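Local coordinates for protein Xaa-Pro dipeptidase (Pyrococcus horikoshii, PDB 1WY2) that probably splits dipeptides that carry a C-terminal proline after a nonpolar residue, as a homodimeric metallopeptidase with two metal ions in each subunit, at residues A[54-59]-A[70-75]. Residues are numbered along the deposited sequence; the frame is centred on the assembly and turned at random.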
# COMPACT_ATOMS: atom_id res chain seq x y z
N LEU A 54 -13.26 15.19 -13.08
CA LEU A 54 -12.40 14.06 -12.75
C LEU A 54 -11.71 13.61 -14.03
O LEU A 54 -12.36 13.13 -14.95
CB LEU A 54 -13.22 12.90 -12.17
CG LEU A 54 -12.47 11.58 -11.97
CD1 LEU A 54 -11.33 11.77 -10.97
CD2 LEU A 54 -13.43 10.52 -11.49
N TYR A 55 -10.39 13.78 -14.08
CA TYR A 55 -9.61 13.37 -15.25
C TYR A 55 -8.99 12.01 -14.99
O TYR A 55 -8.38 11.79 -13.94
CB TYR A 55 -8.49 14.37 -15.55
CG TYR A 55 -8.97 15.75 -15.93
CD1 TYR A 55 -9.31 16.69 -14.96
CD2 TYR A 55 -9.09 16.11 -17.27
CE1 TYR A 55 -9.75 17.96 -15.32
CE2 TYR A 55 -9.54 17.37 -17.64
CZ TYR A 55 -9.86 18.30 -16.66
OH TYR A 55 -10.28 19.56 -17.03
N VAL A 56 -9.14 11.09 -15.93
CA VAL A 56 -8.58 9.75 -15.77
C VAL A 56 -8.00 9.21 -17.07
O VAL A 56 -8.35 9.66 -18.16
CB VAL A 56 -9.65 8.75 -15.28
CG1 VAL A 56 -10.19 9.19 -13.92
CG2 VAL A 56 -10.77 8.66 -16.29
N PRO A 57 -7.08 8.23 -16.97
CA PRO A 57 -6.47 7.63 -18.15
C PRO A 57 -7.54 6.82 -18.89
O PRO A 57 -8.56 6.47 -18.30
CB PRO A 57 -5.38 6.73 -17.56
CG PRO A 57 -5.02 7.42 -16.28
CD PRO A 57 -6.38 7.81 -15.74
N GLU A 58 -7.30 6.52 -20.16
CA GLU A 58 -8.26 5.76 -20.95
C GLU A 58 -8.66 4.44 -20.29
O GLU A 58 -9.83 4.05 -20.32
CB GLU A 58 -7.70 5.48 -22.34
CG GLU A 58 -7.42 6.74 -23.15
CD GLU A 58 -6.94 6.44 -24.56
OE1 GLU A 58 -5.85 5.83 -24.70
OE2 GLU A 58 -7.64 6.81 -25.52
N LEU A 59 -7.69 3.76 -19.69
CA LEU A 59 -7.95 2.48 -19.03
C LEU A 59 -8.71 2.63 -17.71
O LEU A 59 -8.73 1.71 -16.89
CB LEU A 59 -6.63 1.74 -18.77
CG LEU A 59 -5.84 1.28 -20.00
CD1 LEU A 59 -4.51 0.68 -19.55
CD2 LEU A 59 -6.65 0.25 -20.78
N ILE A 70 -19.27 13.31 -10.48
CA ILE A 70 -18.85 14.55 -11.13
C ILE A 70 -18.40 14.22 -12.55
O ILE A 70 -17.99 13.09 -12.83
CB ILE A 70 -17.68 15.24 -10.37
CG1 ILE A 70 -16.44 14.36 -10.37
CG2 ILE A 70 -18.11 15.56 -8.94
CD1 ILE A 70 -15.21 15.06 -9.82
N PRO A 71 -18.49 15.19 -13.48
CA PRO A 71 -18.09 14.99 -14.88
C PRO A 71 -16.72 14.35 -15.03
O PRO A 71 -15.76 14.77 -14.40
CB PRO A 71 -18.13 16.41 -15.44
CG PRO A 71 -19.25 17.02 -14.67
CD PRO A 71 -18.99 16.56 -13.26
N VAL A 72 -16.64 13.33 -15.89
CA VAL A 72 -15.39 12.62 -16.12
C VAL A 72 -14.82 12.92 -17.50
O VAL A 72 -15.54 12.86 -18.50
CB VAL A 72 -15.58 11.10 -15.99
CG1 VAL A 72 -14.24 10.39 -16.16
CG2 VAL A 72 -16.20 10.76 -14.65
N GLU A 73 -13.53 13.24 -17.54
CA GLU A 73 -12.82 13.52 -18.79
C GLU A 73 -11.63 12.57 -18.87
O GLU A 73 -10.90 12.39 -17.90
CB GLU A 73 -12.30 14.96 -18.80
CG GLU A 73 -13.37 16.02 -19.03
CD GLU A 73 -13.91 15.99 -20.44
OE1 GLU A 73 -13.11 16.09 -21.39
OE2 GLU A 73 -15.15 15.87 -20.61
N LYS A 74 -11.44 11.96 -20.04
CA LYS A 74 -10.32 11.04 -20.20
C LYS A 74 -9.22 11.67 -21.03
O LYS A 74 -9.46 12.57 -21.83
CB LYS A 74 -10.79 9.73 -20.87
CG LYS A 74 -11.27 9.88 -22.31
CD LYS A 74 -12.62 10.58 -22.40
CE LYS A 74 -13.14 10.58 -23.83
NZ LYS A 74 -14.51 11.17 -23.93
N PHE A 75 -7.99 11.21 -20.80
CA PHE A 75 -6.84 11.71 -21.53
C PHE A 75 -5.94 10.54 -21.92
O PHE A 75 -5.89 9.53 -21.22
CB PHE A 75 -6.06 12.73 -20.68
CG PHE A 75 -5.52 12.17 -19.39
CD1 PHE A 75 -4.36 11.39 -19.39
CD2 PHE A 75 -6.16 12.41 -18.19
CE1 PHE A 75 -3.85 10.87 -18.20
CE2 PHE A 75 -5.67 11.90 -16.99
CZ PHE A 75 -4.51 11.13 -17.00
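A beta-alpha-beta unit of the creatinase/prolidase N-terminal domain is closed here: strand 51-57 leads through helix 58-67 into strand 72-75. The second strand pairs in parallel with the first and is one of the two edge strands of the mixed sheet within this chain. Four backbone hydrogen bonds join 54-59 to 70-75. L54 N gives the straightest, to P71 O at 2.9 Å, nearly along the C=O axis (N-H...O 177°). E73 N reaches L54 O at 2.8 Å, from above the carbonyl plane. V56 N bonds to E73 O, and F75 N returns to V56 O at 3.1 Å, in the carbonyl plane. A weak bond from E58 N to F75 O follows.

L54, V56 and V72 share one face of the sheet. V56 CG2 and V72 CG1 meet obliquely at 3.9 Å, and both residues also pack on A64 of helix 58-67. L54 CB touches I70 CD1. On the other face, Y55 lies alongside E73, with Y55 CD2 3.7 Å from E73 CB. The E73 chain bends at chi2 (-70°) and its carboxylate leads away.

In F75, CG sits between the backbone N and C (chi1 61°). This brings its ring back over the first strand. V56 O and P57 N lie over one face, toward its rim, and P57 CA makes a CH-pi contact 4.3 Å from the ring centroid. F75 CZ also meets P57 CG at 3.8 Å. An alanine here would lose the ring and would probably loosen the packing on P57 and over the V56 carbonyl.

The pairing thus rests on main-chain hydrogen bonds, with apolar contacts added on both faces; the charged ends of E73 and K74 turn away from it.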